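Local structure of putative amidohydrolase (Unidentified, 3MKV) at residues E350-A353 / S354-V358. The protein is a binuclear zinc enzyme of the amidohydrolase superfamily, identified as a prolidase, and so probably hydrolyses dipeptides that end in proline. Sequence-based numbering, arbitrary orientation.
Sequences EVIA and SATIV
Val-358 and Thr-356 reach back to Ala-353 and Ile-352 at a wider pi-type turn, where helix 348-362 is kinked. The backbone N of Val-358 bonds to Ala-353 O, five residues earlier, at 3.0 Å. This bond is nearly straight, with an N-H...O angle of 165°. The N of Thr-356 adds a weak bond to the same oxygen. Ala-353 CB makes apolar contact with Ile-357 CG1 at 4.3 Å and with Val-358 CG2 at 4.2 Å. At the kink the N atoms of Thr-356 and Ile-357 lack the regular helical bond. The Thr-356 hydroxyl lies against Ile-352 O and is modelled as donating to it; at 2.4 Å from OG1 the bond is too short to be trusted in detail. OG1 sits between the backbone N and the carbonyl carbon (chi1 51°), which turns it back toward Ile-352 O. Before the kink, Ser-354 N makes a regular helical bond of 3.1 Å to Glu-350 O. Further out, Phe-339 of helix 337-343 packs on Val-351 and Ala-355, within the TIM-barrel-type amidohydrolase fold. Ala-355 also shares a backbone hydrogen bond with Ile-62. The Glu-350 carboxylate accepts from Ser-347 N through OE1 and forms a salt bridge to Lys-315 NZ through OE2.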
ATOM      1  N   GLU A 350      14.164  14.368  54.060  1.00 65.64           N
ATOM      2  CA  GLU A 350      14.761  14.082  52.753  1.00 62.16           C
ATOM      3  C   GLU A 350      13.716  13.572  51.776  1.00 63.14           C
ATOM      4  O   GLU A 350      13.700  13.977  50.612  1.00 64.26           O
ATOM      5  CB  GLU A 350      15.896  13.069  52.864  1.00 59.20           C
ATOM      6  CG  GLU A 350      17.242  13.684  53.174  1.00 63.93           C
ATOM      7  CD  GLU A 350      18.218  12.685  53.797  1.00 75.58           C
ATOM      8  OE1 GLU A 350      17.766  11.660  54.373  1.00 65.93           O
ATOM      9  OE2 GLU A 350      19.443  12.932  53.713  1.00 79.61           O
ATOM     10  N   VAL A 351      12.834  12.691  52.244  1.00 59.92           N
ATOM     11  CA  VAL A 351      11.830  12.138  51.349  1.00 54.24           C
ATOM     12  C   VAL A 351      10.747  13.153  51.001  1.00 54.04           C
ATOM     13  O   VAL A 351      10.193  13.109  49.901  1.00 56.90           O
ATOM     14  CB  VAL A 351      11.191  10.836  51.875  1.00 56.51           C
ATOM     15  CG1 VAL A 351      12.098  10.160  52.900  1.00 48.33           C
ATOM     16  CG2 VAL A 351       9.818  11.113  52.444  1.00 55.18           C
ATOM     17  N   ILE A 352      10.439  14.071  51.915  1.00 54.36           N
ATOM     18  CA  ILE A 352       9.440  15.089  51.598  1.00 55.20           C
ATOM     19  C   ILE A 352      10.000  16.077  50.589  1.00 54.99           C
ATOM     20  O   ILE A 352       9.282  16.568  49.719  1.00 54.66           O
ATOM     21  CB  ILE A 352       8.932  15.860  52.830  1.00 59.81           C
ATOM     22  CG1 ILE A 352       7.801  15.098  53.524  1.00 54.67           C
ATOM     23  CG2 ILE A 352       8.390  17.223  52.395  1.00 61.02           C
ATOM     24  CD1 ILE A 352       8.261  13.888  54.267  1.00 64.07           C
ATOM     25  N   ALA A 353      11.292  16.359  50.714  1.00 58.03           N
ATOM     26  CA  ALA A 353      11.991  17.210  49.767  1.00 56.16           C
ATOM     27  C   ALA A 353      11.848  16.579  48.394  1.00 56.41           C
ATOM     28  O   ALA A 353      11.707  17.261  47.381  1.00 54.78           O
ATOM     29  CB  ALA A 353      13.449  17.317  50.155  1.00 58.65           C
ATOM     30  N   SER A 354      11.878  15.251  48.385  1.00 56.10           N
ATOM     31  CA  SER A 354      11.746  14.470  47.169  1.00 53.49           C
ATOM     32  C   SER A 354      10.460  14.764  46.434  1.00 56.69           C
ATOM     33  O   SER A 354      10.466  15.014  45.222  1.00 57.71           O
ATOM     34  CB  SER A 354      11.775  12.990  47.509  1.00 46.50           C
ATOM     35  OG  SER A 354      13.037  12.464  47.193  1.00 55.02           O
ATOM     36  N   ALA A 355       9.359  14.716  47.183  1.00 56.29           N
ATOM     37  CA  ALA A 355       8.025  14.775  46.612  1.00 46.92           C
ATOM     38  C   ALA A 355       7.564  16.201  46.441  1.00 50.80           C
ATOM     39  O   ALA A 355       6.386  16.439  46.169  1.00 53.11           O
ATOM     40  CB  ALA A 355       7.060  14.031  47.468  1.00 43.68           C
ATOM     41  N   THR A 356       8.492  17.143  46.576  1.00 49.09           N
ATOM     42  CA  THR A 356       8.131  18.552  46.585  1.00 54.53           C
ATOM     43  C   THR A 356       9.125  19.395  45.793  1.00 57.12           C
ATOM     44  O   THR A 356       8.996  19.531  44.577  1.00 62.20           O
ATOM     45  CB  THR A 356       7.971  19.104  48.043  1.00 57.69           C
ATOM     46  OG1 THR A 356       9.129  18.770  48.820  1.00 59.77           O
ATOM     47  CG2 THR A 356       6.726  18.513  48.724  1.00 40.58           C
ATOM     48  N   ILE A 357      10.117  19.962  46.472  1.00 57.67           N
ATOM     49  CA  ILE A 357      11.022  20.888  45.806  1.00 56.65           C
ATOM     50  C   ILE A 357      11.929  20.214  44.780  1.00 55.97           C
ATOM     51  O   ILE A 357      12.262  20.818  43.763  1.00 51.22           O
ATOM     52  CB  ILE A 357      11.880  21.714  46.798  1.00 60.29           C
ATOM     53  CG1 ILE A 357      12.619  20.807  47.780  1.00 61.01           C
ATOM     54  CG2 ILE A 357      11.027  22.747  47.516  1.00 53.28           C
ATOM     55  CD1 ILE A 357      13.628  21.560  48.623  1.00 58.57           C
ATOM     56  N   VAL A 358      12.327  18.976  45.046  1.00 51.13           N
ATOM     57  CA  VAL A 358      13.167  18.254  44.113  1.00 50.09           C
ATOM     58  C   VAL A 358      12.368  17.925  42.863  1.00 53.30           C
ATOM     59  O   VAL A 358      12.792  18.218  41.739  1.00 51.74           O
ATOM     60  CB  VAL A 358      13.731  16.955  44.725  1.00 53.48           C
ATOM     61  CG1 VAL A 358      14.665  16.272  43.732  1.00 54.02           C
ATOM     62  CG2 VAL A 358      14.463  17.244  46.044  1.00 47.17           C
TER